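Local coordinates for protein sarcosine oxidase (Pyrococcus horikoshii, PDB 1Y56) that probably forms the FAD-binding, catalytic beta subunit of an L-proline dehydrogenase complex that oxidises L-proline and also carries FMN, at residues Q226-Q231 with L301-G306; F245-A250 with S285-K290. All blocks are in the same frame, centred on the assembly; numbering follows the deposited sequence.

Contact 1: Q226-Q231 with L301-G306. With FMN (flavin mononucleotide), chain E.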
ATOM      1  N   GLN B 226      34.325  11.280 -24.029  1.00 26.72           N
ATOM      2  CA  GLN B 226      33.593  12.398 -23.435  1.00 26.26           C
ATOM      3  C   GLN B 226      33.929  13.759 -24.045  1.00 26.05           C
ATOM      4  O   GLN B 226      34.965  13.934 -24.696  1.00 26.39           O
ATOM      5  CB  GLN B 226      33.791  12.432 -21.916  1.00 26.04           C
ATOM      6  CG  GLN B 226      33.159  11.252 -21.169  1.00 25.90           C
ATOM      7  CD  GLN B 226      33.301  11.373 -19.662  1.00 26.72           C
ATOM      8  OE1 GLN B 226      32.659  12.218 -19.036  1.00 28.34           O
ATOM      9  NE2 GLN B 226      34.148  10.536 -19.070  1.00 25.57           N
ATOM     10  N   ALA B 227      33.038  14.724 -23.846  1.00 25.46           N
ATOM     11  CA  ALA B 227      33.276  16.078 -24.323  1.00 24.95           C
ATOM     12  C   ALA B 227      32.806  17.122 -23.323  1.00 24.56           C
ATOM     13  O   ALA B 227      32.001  16.837 -22.433  1.00 24.56           O
ATOM     14  CB  ALA B 227      32.637  16.302 -25.706  1.00 24.70           C
ATOM     15  N   VAL B 228      33.338  18.330 -23.473  1.00 24.34           N
ATOM     16  CA  VAL B 228      32.939  19.479 -22.673  1.00 23.96           C
ATOM     17  C   VAL B 228      32.487  20.612 -23.601  1.00 24.17           C
ATOM     18  O   VAL B 228      32.873  20.665 -24.767  1.00 24.26           O
ATOM     19  CB  VAL B 228      34.091  19.924 -21.744  1.00 23.62           C
ATOM     20  CG1 VAL B 228      35.272  20.430 -22.552  1.00 23.31           C
ATOM     21  CG2 VAL B 228      33.626  20.957 -20.737  1.00 22.69           C
ATOM     22  N   ILE B 229      31.639  21.493 -23.093  1.00 24.39           N
ATOM     23  CA  ILE B 229      31.308  22.724 -23.801  1.00 24.60           C
ATOM     24  C   ILE B 229      31.437  23.887 -22.820  1.00 24.84           C
ATOM     25  O   ILE B 229      30.995  23.795 -21.670  1.00 24.84           O
ATOM     26  CB  ILE B 229      29.883  22.674 -24.451  1.00 24.65           C
ATOM     27  CG1 ILE B 229      29.621  23.911 -25.301  1.00 23.64           C
ATOM     28  CG2 ILE B 229      28.767  22.517 -23.388  1.00 24.74           C
ATOM     29  CD1 ILE B 229      30.486  23.989 -26.492  1.00 23.89           C
ATOM     30  N   THR B 230      32.062  24.973 -23.259  1.00 25.03           N
ATOM     31  CA  THR B 230      32.151  26.156 -22.416  1.00 25.43           C
ATOM     32  C   THR B 230      31.053  27.147 -22.783  1.00 25.78           C
ATOM     33  O   THR B 230      30.251  26.898 -23.684  1.00 25.58           O
ATOM     34  CB  THR B 230      33.517  26.840 -22.524  1.00 25.34           C
ATOM     35  OG1 THR B 230      33.502  27.771 -23.610  1.00 25.96           O
ATOM     36  CG2 THR B 230      34.615  25.831 -22.755  1.00 25.24           C
ATOM     37  N   GLN B 231      31.018  28.268 -22.068  1.00 26.61           N
ATOM     38  CA  GLN B 231      30.120  29.370 -22.388  1.00 27.09           C
ATOM     39  C   GLN B 231      30.538  29.977 -23.723  1.00 27.69           C
ATOM     40  O   GLN B 231      31.702  29.884 -24.090  1.00 27.71           O
ATOM     41  CB  GLN B 231      30.194  30.419 -21.302  1.00 26.74           C
ATOM     42  CG  GLN B 231      31.551  31.034 -21.167  1.00 26.99           C
ATOM     43  CD  GLN B 231      31.546  32.203 -20.219  1.00 27.84           C
ATOM     44  OE1 GLN B 231      32.084  32.128 -19.103  1.00 27.55           O
ATOM     45  NE2 GLN B 231      30.923  33.297 -20.648  1.00 26.69           N
ATOM     46  N   LEU B 301      29.828  24.680 -18.967  1.00 27.07           N
ATOM     47  CA  LEU B 301      28.366  24.622 -18.863  1.00 27.73           C
ATOM     48  C   LEU B 301      27.824  23.220 -18.665  1.00 28.22           C
ATOM     49  O   LEU B 301      26.974  23.002 -17.810  1.00 28.56           O
ATOM     50  CB  LEU B 301      27.699  25.242 -20.091  1.00 27.68           C
ATOM     51  CG  LEU B 301      27.852  26.754 -20.255  1.00 28.49           C
ATOM     52  CD1 LEU B 301      27.075  27.225 -21.471  1.00 29.51           C
ATOM     53  CD2 LEU B 301      27.420  27.510 -19.003  1.00 28.28           C
ATOM     54  N   ARG B 302      28.319  22.284 -19.467  1.00 28.90           N
ATOM     55  CA  ARG B 302      27.861  20.903 -19.481  1.00 29.44           C
ATOM     56  C   ARG B 302      28.987  20.006 -19.999  1.00 29.63           C
ATOM     57  O   ARG B 302      29.934  20.466 -20.643  1.00 29.42           O
ATOM     58  CB  ARG B 302      26.597  20.763 -20.358  1.00 29.63           C
ATOM     59  CG  ARG B 302      26.171  19.314 -20.708  1.00 30.32           C
ATOM     60  CD  ARG B 302      24.851  19.248 -21.502  1.00 30.10           C
ATOM     61  NE  ARG B 302      23.710  19.321 -20.596  1.00 31.42           N
ATOM     62  CZ  ARG B 302      22.820  18.349 -20.385  1.00 32.38           C
ATOM     63  NH1 ARG B 302      21.837  18.548 -19.513  1.00 32.96           N
ATOM     64  NH2 ARG B 302      22.891  17.195 -21.042  1.00 31.96           N
ATOM     65  N   THR B 303      28.856  18.720 -19.699  1.00 30.09           N
ATOM     66  CA  THR B 303      29.761  17.680 -20.149  1.00 30.24           C
ATOM     67  C   THR B 303      28.880  16.538 -20.638  1.00 30.30           C
ATOM     68  O   THR B 303      27.803  16.327 -20.080  1.00 30.64           O
ATOM     69  CB  THR B 303      30.600  17.209 -18.968  1.00 30.12           C
ATOM     70  OG1 THR B 303      31.658  18.145 -18.751  1.00 30.83           O
ATOM     71  CG2 THR B 303      31.205  15.858 -19.226  1.00 30.91           C
ATOM     72  N   TRP B 304      29.301  15.819 -21.680  1.00 29.85           N
ATOM     73  CA  TRP B 304      28.558  14.632 -22.109  1.00 29.67           C
ATOM     74  C   TRP B 304      29.454  13.486 -22.599  1.00 30.17           C
ATOM     75  O   TRP B 304      30.681  13.614 -22.610  1.00 30.44           O
ATOM     76  CB  TRP B 304      27.495  14.989 -23.153  1.00 29.29           C
ATOM     77  CG  TRP B 304      28.054  15.371 -24.468  1.00 27.71           C
ATOM     78  CD1 TRP B 304      28.185  14.575 -25.560  1.00 27.05           C
ATOM     79  CD2 TRP B 304      28.556  16.648 -24.834  1.00 26.51           C
ATOM     80  NE1 TRP B 304      28.751  15.276 -26.590  1.00 26.54           N
ATOM     81  CE2 TRP B 304      28.987  16.557 -26.170  1.00 26.38           C
ATOM     82  CE3 TRP B 304      28.688  17.869 -24.162  1.00 26.48           C
ATOM     83  CZ2 TRP B 304      29.534  17.638 -26.853  1.00 25.84           C
ATOM     84  CZ3 TRP B 304      29.239  18.937 -24.833  1.00 25.63           C
ATOM     85  CH2 TRP B 304      29.652  18.816 -26.169  1.00 26.08           C
ATOM     86  N   ALA B 305      28.830  12.374 -22.991  1.00 30.15           N
ATOM     87  CA  ALA B 305      29.550  11.196 -23.456  1.00 30.37           C
ATOM     88  C   ALA B 305      28.933  10.586 -24.719  1.00 30.68           C
ATOM     89  O   ALA B 305      27.771  10.844 -25.053  1.00 30.87           O
ATOM     90  CB  ALA B 305      29.618  10.150 -22.350  1.00 30.45           C
ATOM     91  N   GLY B 306      29.723   9.763 -25.406  1.00 30.63           N
ATOM     92  CA  GLY B 306      29.271   9.051 -26.592  1.00 30.35           C
ATOM     93  C   GLY B 306      30.200   7.894 -26.896  1.00 30.45           C
ATOM     94  O   GLY B 306      31.272   7.752 -26.281  1.00 30.28           O
TER
HETATM   95  N1  FMN E 802      25.135  21.308 -24.326  1.00 62.97           N
HETATM   96  C2  FMN E 802      24.917  22.521 -23.766  1.00 62.91           C
HETATM   97  O2  FMN E 802      24.437  22.595 -22.612  1.00 62.08           O
HETATM   98  N3  FMN E 802      25.213  23.654 -24.431  1.00 62.89           N
HETATM   99  C4  FMN E 802      25.730  23.598 -25.675  1.00 63.47           C
HETATM  100  O4  FMN E 802      25.998  24.656 -26.284  1.00 63.88           O
HETATM  101  C4A FMN E 802      25.964  22.355 -26.278  1.00 63.30           C
HETATM  102  N5  FMN E 802      26.483  22.266 -27.533  1.00 63.38           N
HETATM  103  C5A FMN E 802      26.718  21.070 -28.137  1.00 62.82           C
HETATM  104  C6  FMN E 802      27.254  21.042 -29.430  1.00 62.45           C
HETATM  105  C7  FMN E 802      27.502  19.829 -30.076  1.00 62.19           C
HETATM  106  C7M FMN E 802      28.079  19.867 -31.475  1.00 61.44           C
HETATM  107  C8  FMN E 802      27.206  18.631 -29.408  1.00 61.96           C
HETATM  108  C8M FMN E 802      27.449  17.306 -30.030  1.00 61.42           C
HETATM  109  C9  FMN E 802      26.668  18.657 -28.119  1.00 61.85           C
HETATM  110  C9A FMN E 802      26.422  19.873 -27.472  1.00 62.44           C
HETATM  111  N10 FMN E 802      25.873  19.941 -26.163  1.00 61.81           N
HETATM  112  C10 FMN E 802      25.650  21.199 -25.564  1.00 62.47           C
HETATM  113  C1' FMN E 802      25.564  18.742 -25.401  1.00 61.55           C
HETATM  114  C2' FMN E 802      24.182  18.222 -25.695  1.00 61.89           C
HETATM  115  O2' FMN E 802      23.372  18.485 -24.535  1.00 60.61           O
HETATM  116  C3' FMN E 802      24.362  16.739 -26.063  1.00 61.54           C
HETATM  117  O3' FMN E 802      23.452  16.319 -27.095  1.00 62.41           O
HETATM  118  C4' FMN E 802      24.202  15.866 -24.860  1.00 61.41           C
HETATM  119  O4' FMN E 802      24.368  16.349 -23.747  1.00 61.93           O
HETATM  120  C5' FMN E 802      23.829  14.409 -25.035  1.00 60.48           C
HETATM  121  O5' FMN E 802      22.659  14.151 -24.264  1.00 59.39           O
HETATM  122  P   FMN E 802      22.767  13.675 -22.728  1.00 58.73           P
HETATM  123  O1P FMN E 802      23.179  12.230 -22.852  1.00 59.43           O
HETATM  124  O2P FMN E 802      21.382  13.916 -22.186  1.00 59.33           O
HETATM  125  O3P FMN E 802      23.813  14.528 -22.070  1.00 58.25           O
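Ala227 and Trp304 are joined by two backbone bonds: Ala227 N donates to Trp304 O at 2.9 Å, and Trp304 N returns a bond to Ala227 O. Two residues along, Ile229 N donates to Arg302 O, and Ile229 O accepts from Leu301 N at 3.1 Å. Above this ladder the Trp304 indole lies between Ala227 and the flavin. Ala227 CB sits over one face, 3.8 Å from the centre of the six-membered ring and 22° off its normal, a CH-pi contact. On the opposite face is FMN, with the flavin atom C9 3.3 Å from Trp304 CZ2 and the ribityl C1' also over that side. Ile229 CB meets the ring edge at CZ3. Trp304 NE1 is hydrogen-bonded to Arg46 O. Strand 299-310 is an outermost strand, within this chain, of a mixed sheet of the FAD-dependent oxidoreductase fold, and 221-230 is its antiparallel neighbour; on the face that carries Ala227, the residues Ile229, Arg302 and Trp304 belong to the FMN pocket. Arg302 NH2 donates to FMN O4' at 3.2 Å and has the phosphate oxygen O3P 3.0 Å away, near the guanidinium plane. NE and NH1 bond instead to Gln450 and Val477 of the chain of hypothetical protein PH1363, so one guanidinium ties the cofactor to both proteins. On the other face, Val228 CG2 packs against Thr303 OG1, while Gln226 OE1, 3.9 Å from Thr303 CG2, accepts a bond from Thr277 N.

Contact 2: F245-A250 with S285-K290; sequences FKYGHA and SYYFTK
An inverse gamma turn centred on Tyr247, in the loop joining strands 241-244 and 250-253, brings Tyr247 and Gly248 against Tyr287 and Lys290 of helix 278-291. Lys290 lays its aliphatic chain over the Tyr247 ring: CB stands 3.9 Å from the ring centre and only 1° off the normal, a CH-pi contact, and CD continues to within 3.7 Å of Tyr247 OH. The lysine chain bends repeatedly beyond CG, and chi2 of -82° places CD near the phenol end of the ring. Tyr247 OH is hydrogen-bonded to Glu133. The two antiparallel strands and this loop make a beta hairpin, whose turn rests on the helix through side-chain and backbone packing. Replacing Tyr247 by an alanine would probably leave the Lys290 chain without the ring face it lies on and Glu133 without its hydroxyl partner. Tyr287 receives the turn backbone on one ring face. Tyr247 O lies over that face, and Gly248 CA is 3.9 Å from the ring centre, 13° off the normal. Gly248 has a positive phi, which by itself favours glycine. Beyond the turn, Ala250 CB touches the Phe288 ring at its edge, 4.2 Å from CE1, and approaches Tyr287 CB at 4.3 Å. On the helix's side toward the chain of hypothetical protein PH1363, Tyr286 makes a cation-pi contact with Arg492 of that chain.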
ATOM      1  N   PHE B 245      48.653  16.245 -28.863  1.00 32.18           N
ATOM      2  CA  PHE B 245      48.937  14.880 -28.446  1.00 32.87           C
ATOM      3  C   PHE B 245      49.621  14.891 -27.082  1.00 33.13           C
ATOM      4  O   PHE B 245      49.228  14.143 -26.188  1.00 33.34           O
ATOM      5  CB  PHE B 245      49.814  14.144 -29.458  1.00 33.12           C
ATOM      6  CG  PHE B 245      49.051  13.490 -30.581  1.00 34.66           C
ATOM      7  CD1 PHE B 245      49.599  13.415 -31.856  1.00 35.40           C
ATOM      8  CD2 PHE B 245      47.787  12.938 -30.372  1.00 37.42           C
ATOM      9  CE1 PHE B 245      48.899  12.798 -32.907  1.00 36.11           C
ATOM     10  CE2 PHE B 245      47.076  12.321 -31.429  1.00 37.30           C
ATOM     11  CZ  PHE B 245      47.642  12.253 -32.691  1.00 35.93           C
ATOM     12  N   LYS B 246      50.617  15.756 -26.908  1.00 33.03           N
ATOM     13  CA  LYS B 246      51.351  15.787 -25.655  1.00 33.05           C
ATOM     14  C   LYS B 246      50.431  16.021 -24.462  1.00 33.04           C
ATOM     15  O   LYS B 246      50.554  15.344 -23.454  1.00 33.52           O
ATOM     16  CB  LYS B 246      52.482  16.810 -25.699  1.00 33.11           C
ATOM     17  CG  LYS B 246      53.021  17.214 -24.336  1.00 34.44           C
ATOM     18  CD  LYS B 246      54.221  18.144 -24.459  1.00 37.28           C
ATOM     19  CE  LYS B 246      54.517  18.893 -23.157  1.00 38.02           C
ATOM     20  NZ  LYS B 246      55.228  18.028 -22.173  1.00 38.18           N
ATOM     21  N   TYR B 247      49.500  16.964 -24.565  1.00 32.93           N
ATOM     22  CA  TYR B 247      48.583  17.212 -23.447  1.00 32.41           C
ATOM     23  C   TYR B 247      47.278  16.399 -23.526  1.00 31.79           C
ATOM     24  O   TYR B 247      46.189  16.948 -23.631  1.00 32.33           O
ATOM     25  CB  TYR B 247      48.320  18.709 -23.257  1.00 32.60           C
ATOM     26  CG  TYR B 247      49.517  19.476 -22.725  1.00 33.71           C
ATOM     27  CD1 TYR B 247      50.104  20.509 -23.470  1.00 34.47           C
ATOM     28  CD2 TYR B 247      50.070  19.165 -21.478  1.00 34.48           C
ATOM     29  CE1 TYR B 247      51.215  21.206 -22.980  1.00 34.85           C
ATOM     30  CE2 TYR B 247      51.174  19.857 -20.980  1.00 34.48           C
ATOM     31  CZ  TYR B 247      51.741  20.869 -21.735  1.00 34.68           C
ATOM     32  OH  TYR B 247      52.825  21.540 -21.236  1.00 33.85           O
ATOM     33  N   GLY B 248      47.408  15.080 -23.653  1.00 30.87           N
ATOM     34  CA  GLY B 248      46.369  14.121 -23.273  1.00 30.31           C
ATOM     35  C   GLY B 248      45.448  13.876 -24.477  1.00 30.81           C
ATOM     36  O   GLY B 248      44.248  13.633 -24.310  1.00 31.33           O
ATOM     37  N   HIS B 249      46.006  13.929 -25.687  1.00 31.90           N
ATOM     38  CA  HIS B 249      45.204  13.862 -26.914  1.00 32.84           C
ATOM     39  C   HIS B 249      44.021  14.838 -26.874  1.00 32.26           C
ATOM     40  O   HIS B 249      42.917  14.526 -27.318  1.00 32.37           O
ATOM     41  CB  HIS B 249      44.744  12.424 -27.211  1.00 33.36           C
ATOM     42  CG  HIS B 249      45.865  11.428 -27.273  1.00 36.64           C
ATOM     43  ND1 HIS B 249      47.194  11.798 -27.392  1.00 38.80           N
ATOM     44  CD2 HIS B 249      45.854  10.073 -27.250  1.00 38.52           C
ATOM     45  CE1 HIS B 249      47.951  10.717 -27.420  1.00 38.96           C
ATOM     46  NE2 HIS B 249      47.162   9.657 -27.342  1.00 40.01           N
ATOM     47  N   ALA B 250      44.270  16.021 -26.324  1.00 31.66           N
ATOM     48  CA  ALA B 250      43.281  17.075 -26.317  1.00 31.10           C
ATOM     49  C   ALA B 250      42.982  17.513 -27.734  1.00 30.90           C
ATOM     50  O   ALA B 250      43.885  17.639 -28.571  1.00 31.00           O
ATOM     51  CB  ALA B 250      43.769  18.246 -25.519  1.00 31.10           C
ATOM     52  N   SER B 285      39.962  20.038 -18.004  1.00 30.29           N
ATOM     53  CA  SER B 285      40.288  21.360 -17.512  1.00 30.45           C
ATOM     54  C   SER B 285      41.801  21.585 -17.441  1.00 30.46           C
ATOM     55  O   SER B 285      42.298  22.655 -17.773  1.00 30.56           O
ATOM     56  CB  SER B 285      39.656  21.566 -16.145  1.00 30.54           C
ATOM     57  OG  SER B 285      38.254  21.361 -16.212  1.00 31.31           O
ATOM     58  N   TYR B 286      42.532  20.568 -17.006  1.00 30.56           N
ATOM     59  CA  TYR B 286      43.972  20.675 -16.890  1.00 30.35           C
ATOM     60  C   TYR B 286      44.606  20.808 -18.273  1.00 30.26           C
ATOM     61  O   TYR B 286      45.444  21.691 -18.497  1.00 30.68           O
ATOM     62  CB  TYR B 286      44.554  19.480 -16.129  1.00 30.42           C
ATOM     63  CG  TYR B 286      46.048  19.435 -16.221  1.00 31.42           C
ATOM     64  CD1 TYR B 286      46.667  18.645 -17.176  1.00 32.31           C
ATOM     65  CD2 TYR B 286      46.854  20.224 -15.383  1.00 32.57           C
ATOM     66  CE1 TYR B 286      48.043  18.619 -17.302  1.00 32.92           C
ATOM     67  CE2 TYR B 286      48.242  20.199 -15.496  1.00 32.43           C
ATOM     68  CZ  TYR B 286      48.822  19.392 -16.466  1.00 32.73           C
ATOM     69  OH  TYR B 286      50.182  19.339 -16.625  1.00 33.31           O
ATOM     70  N   TYR B 287      44.194  19.948 -19.202  1.00 29.66           N
ATOM     71  CA  TYR B 287      44.807  19.918 -20.526  1.00 29.23           C
ATOM     72  C   TYR B 287      44.538  21.163 -21.347  1.00 29.23           C
ATOM     73  O   TYR B 287      45.464  21.732 -21.910  1.00 29.24           O
ATOM     74  CB  TYR B 287      44.408  18.664 -21.284  1.00 28.85           C
ATOM     75  CG  TYR B 287      45.031  17.446 -20.677  1.00 28.72           C
ATOM     76  CD1 TYR B 287      46.395  17.415 -20.409  1.00 29.19           C
ATOM     77  CD2 TYR B 287      44.272  16.326 -20.367  1.00 28.75           C
ATOM     78  CE1 TYR B 287      46.992  16.307 -19.852  1.00 29.90           C
ATOM     79  CE2 TYR B 287      44.856  15.197 -19.805  1.00 29.26           C
ATOM     80  CZ  TYR B 287      46.223  15.196 -19.555  1.00 30.59           C
ATOM     81  OH  TYR B 287      46.841  14.097 -19.001  1.00 31.51           O
ATOM     82  N   PHE B 288      43.273  21.583 -21.396  1.00 29.06           N
ATOM     83  CA  PHE B 288      42.842  22.730 -22.185  1.00 28.40           C
ATOM     84  C   PHE B 288      43.582  23.983 -21.757  1.00 28.81           C
ATOM     85  O   PHE B 288      44.073  24.739 -22.602  1.00 29.01           O
ATOM     86  CB  PHE B 288      41.336  22.931 -22.031  1.00 28.00           C
ATOM     87  CG  PHE B 288      40.499  22.084 -22.951  1.00 26.55           C
ATOM     88  CD1 PHE B 288      41.011  20.945 -23.550  1.00 24.89           C
ATOM     89  CD2 PHE B 288      39.174  22.425 -23.202  1.00 25.67           C
ATOM     90  CE1 PHE B 288      40.216  20.163 -24.410  1.00 25.22           C
ATOM     91  CE2 PHE B 288      38.372  21.639 -24.044  1.00 25.05           C
ATOM     92  CZ  PHE B 288      38.899  20.508 -24.649  1.00 24.23           C
ATOM     93  N   THR B 289      43.693  24.178 -20.445  1.00 29.10           N
ATOM     94  CA  THR B 289      44.242  25.408 -19.887  1.00 29.64           C
ATOM     95  C   THR B 289      45.762  25.468 -20.003  1.00 30.32           C
ATOM     96  O   THR B 289      46.365  26.542 -19.858  1.00 30.57           O
ATOM     97  CB  THR B 289      43.807  25.615 -18.428  1.00 29.61           C
ATOM     98  OG1 THR B 289      44.246  24.507 -17.631  1.00 29.91           O
ATOM     99  CG2 THR B 289      42.289  25.741 -18.338  1.00 29.02           C
ATOM    100  N   LYS B 290      46.376  24.310 -20.249  1.00 31.01           N
ATOM    101  CA  LYS B 290      47.787  24.233 -20.617  1.00 31.56           C
ATOM    102  C   LYS B 290      47.948  24.721 -22.042  1.00 31.77           C
ATOM    103  O   LYS B 290      48.925  25.416 -22.350  1.00 32.17           O
ATOM    104  CB  LYS B 290      48.298  22.794 -20.557  1.00 31.72           C
ATOM    105  CG  LYS B 290      48.791  22.326 -19.219  1.00 33.48           C
ATOM    106  CD  LYS B 290      50.225  22.777 -18.957  1.00 36.73           C
ATOM    107  CE  LYS B 290      50.276  23.909 -17.931  1.00 38.18           C
ATOM    108  NZ  LYS B 290      51.467  23.712 -17.070  1.00 39.22           N
TER

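The centres of the two contacts are about 15 Å apart. Along the chain the order is 226-231, 245-250, 285-290 and 301-306, so both halves of contact 2 come between those of contact 1. Strand 221-230 of contact 1 and the hairpin strands 241-244 and 250-253 flanking the loop of contact 2 belong to one mixed sheet, and helix 278-291 is followed in the chain by strand 299-310. The contacts meet directly where Val228 CG1 packs 3.6 Å from Phe288 CE2. The helix thus bridges the sheet face turned from FMN and the hairpin turn, while both contacts also border the chain of hypothetical protein PH1363.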